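Local coordinates for putative NADH dehydrogenase/NAD(P)H nitroreductase (Parabacteroides distasonis, PDB 3M5K), which binds flavin mononucleotide and is probably an oxidoreductase of the nitroreductase family that uses this flavin as its redox cofactor, at residues 72-77 with 146-151. Numbering follows the deposited sequence.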
loop_
_atom_site.group_PDB
_atom_site.type_symbol
_atom_site.label_atom_id
_atom_site.label_comp_id
_atom_site.label_asym_id
_atom_site.label_seq_id
_atom_site.Cartn_x
_atom_site.Cartn_y
_atom_site.Cartn_z
ATOM N N ARG A 72 -0.678 -21.791 4.481
ATOM C CA ARG A 72 -0.762 -22.930 5.411
ATOM C C ARG A 72 -0.369 -22.541 6.841
ATOM O O ARG A 72 -0.757 -23.223 7.802
ATOM C CB ARG A 72 0.110 -24.118 4.939
ATOM C CG ARG A 72 -0.165 -24.640 3.561
ATOM C CD ARG A 72 -1.532 -25.243 3.393
ATOM N NE ARG A 72 -1.578 -25.990 2.137
ATOM C CZ ARG A 72 -2.677 -26.260 1.428
ATOM N NH1 ARG A 72 -3.870 -25.833 1.807
ATOM N NH2 ARG A 72 -2.572 -26.948 0.292
HETATM N N MSE A 73 0.379 -21.444 6.966
HETATM C CA MSE A 73 0.814 -20.907 8.264
HETATM C C MSE A 73 -0.332 -20.442 9.169
HETATM O O MSE A 73 -0.141 -20.260 10.379
HETATM C CB MSE A 73 1.850 -19.781 8.070
HETATM C CG MSE A 73 1.293 -18.378 7.798
HETATM SE SE MSE A 73 0.492 -18.279 6.046
HETATM C CE MSE A 73 2.143 -18.185 5.015
ATOM N N LEU A 74 -1.525 -20.277 8.598
ATOM C CA LEU A 74 -2.724 -19.960 9.387
ATOM C C LEU A 74 -2.964 -21.008 10.498
ATOM O O LEU A 74 -3.547 -20.704 11.529
ATOM C CB LEU A 74 -3.971 -19.846 8.504
ATOM C CG LEU A 74 -4.047 -18.547 7.699
ATOM C CD1 LEU A 74 -5.146 -18.633 6.628
ATOM C CD2 LEU A 74 -4.257 -17.355 8.633
ATOM N N LYS A 75 -2.515 -22.241 10.260
ATOM C CA LYS A 75 -2.626 -23.312 11.273
ATOM C C LYS A 75 -1.725 -23.065 12.470
ATOM O O LYS A 75 -1.973 -23.615 13.551
ATOM C CB LYS A 75 -2.284 -24.667 10.651
ATOM C CG LYS A 75 -3.354 -25.680 10.905
ATOM C CD LYS A 75 -3.206 -26.916 10.049
ATOM C CE LYS A 75 -4.579 -27.443 9.626
ATOM N NZ LYS A 75 -4.401 -28.685 8.828
ATOM N N GLU A 76 -0.694 -22.238 12.273
ATOM C CA GLU A 76 0.342 -21.985 13.259
ATOM C C GLU A 76 0.307 -20.584 13.874
ATOM O O GLU A 76 1.299 -20.137 14.436
ATOM C CB GLU A 76 1.725 -22.221 12.631
ATOM C CG GLU A 76 1.850 -23.545 11.863
ATOM C CD GLU A 76 1.506 -24.772 12.715
ATOM O OE1 GLU A 76 1.642 -24.712 13.968
ATOM O OE2 GLU A 76 1.094 -25.809 12.126
ATOM N N THR A 77 -0.834 -19.902 13.784
ATOM C CA THR A 77 -1.008 -18.645 14.489
ATOM C C THR A 77 -2.322 -18.636 15.227
ATOM O O THR A 77 -3.216 -19.395 14.888
ATOM C CB THR A 77 -0.958 -17.431 13.503
ATOM O OG1 THR A 77 -1.128 -16.215 14.246
ATOM C CG2 THR A 77 -2.027 -17.554 12.387
ATOM N N VAL A 146 -5.358 -12.426 3.462
ATOM C CA VAL A 146 -5.314 -12.826 4.853
ATOM C C VAL A 146 -3.932 -12.510 5.373
ATOM O O VAL A 146 -2.915 -12.883 4.763
ATOM C CB VAL A 146 -5.647 -14.362 5.071
ATOM C CG1 VAL A 146 -5.668 -14.677 6.602
ATOM C CG2 VAL A 146 -6.960 -14.757 4.342
ATOM N N ILE A 147 -3.876 -11.837 6.505
ATOM C CA ILE A 147 -2.590 -11.428 7.095
ATOM C C ILE A 147 -2.447 -12.092 8.476
ATOM O O ILE A 147 -2.940 -11.582 9.469
ATOM C CB ILE A 147 -2.443 -9.860 7.230
ATOM C CG1 ILE A 147 -2.701 -9.175 5.855
ATOM C CG2 ILE A 147 -1.076 -9.490 7.812
ATOM C CD1 ILE A 147 -2.622 -7.654 5.863
ATOM N N PRO A 148 -1.769 -13.249 8.509
ATOM C CA PRO A 148 -1.438 -13.804 9.816
ATOM C C PRO A 148 -0.470 -12.863 10.522
ATOM O O PRO A 148 0.371 -12.217 9.878
ATOM C CB PRO A 148 -0.776 -15.143 9.505
ATOM C CG PRO A 148 -0.932 -15.370 8.033
ATOM C CD PRO A 148 -1.266 -14.058 7.392
ATOM N N VAL A 149 -0.612 -12.772 11.827
ATOM C CA VAL A 149 0.304 -11.994 12.636
ATOM C C VAL A 149 0.728 -12.844 13.830
ATOM O O VAL A 149 0.054 -13.810 14.212
ATOM C CB VAL A 149 -0.293 -10.646 13.123
ATOM C CG1 VAL A 149 -0.478 -9.670 11.965
ATOM C CG2 VAL A 149 -1.613 -10.865 13.845
ATOM N N GLY A 150 1.888 -12.500 14.363
ATOM C CA GLY A 150 2.421 -13.122 15.577
ATOM C C GLY A 150 3.801 -12.588 15.930
ATOM O O GLY A 150 4.402 -11.831 15.171
ATOM N N TYR A 151 4.297 -12.976 17.106
ATOM C CA TYR A 151 5.666 -12.692 17.497
ATOM C C TYR A 151 6.577 -13.614 16.703
ATOM O O TYR A 151 6.314 -14.803 16.597
ATOM C CB TYR A 151 5.854 -12.851 19.021
ATOM C CG TYR A 151 5.245 -11.729 19.778
ATOM C CD1 TYR A 151 5.902 -10.511 19.874
ATOM C CD2 TYR A 151 3.990 -11.838 20.338
ATOM C CE1 TYR A 151 5.343 -9.428 20.556
ATOM C CE2 TYR A 151 3.417 -10.769 21.026
ATOM C CZ TYR A 151 4.108 -9.559 21.126
ATOM O OH TYR A 151 3.557 -8.487 21.799
#
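The ring of Pro148 is the hub of this contact: three side chains of the loop 72-77, two from the 3-10 turn 72-75 and, past Glu76, Thr77, meet it, each crossing it at roughly a right angle. Met73, a selenomethionine, sets CG in the crowded position between its backbone N and carbonyl carbon (chi1 84°) and bends again at chi2 and chi3. This folding brings CG to 3.7 Å from Pro148 CG, while SE lies 3.8 Å from the same ring atom. The branched end of Leu74 comes close to the strand, its CG anti to the carbonyl carbon (chi1 -76°). Its CD2 approaches Pro148 CG at 3.9 Å and, running obliquely, Val146 CG1 at 3.6 Å, so one methyl touches both Val146 and Pro148. Val146 meets it with CG1, the methyl anti to the backbone N (chi1 -176°). Thr77 splits its two branches: CG2 rests 4.0 Å from Pro148 CB, whereas OG1, also anti to its backbone N, points at the strand and lies 2.7 Å from Val149 O. Gln79 O is close to the same hydroxyl, and Val149 O accepts a hydrogen bond from Gln79 NE2. Leu74 also touches Leu61, Met64 and Ala65 of helix 58-67. Strand 141-150 is a central strand of the antiparallel sheet, and the loop 72-77, joining helix 58-67 to strand 79-86, packs on its face. Met73, which also touches the bound FMN, thus links the Pro148 packing to the flavin pocket of this alpha+beta nitroreductase fold.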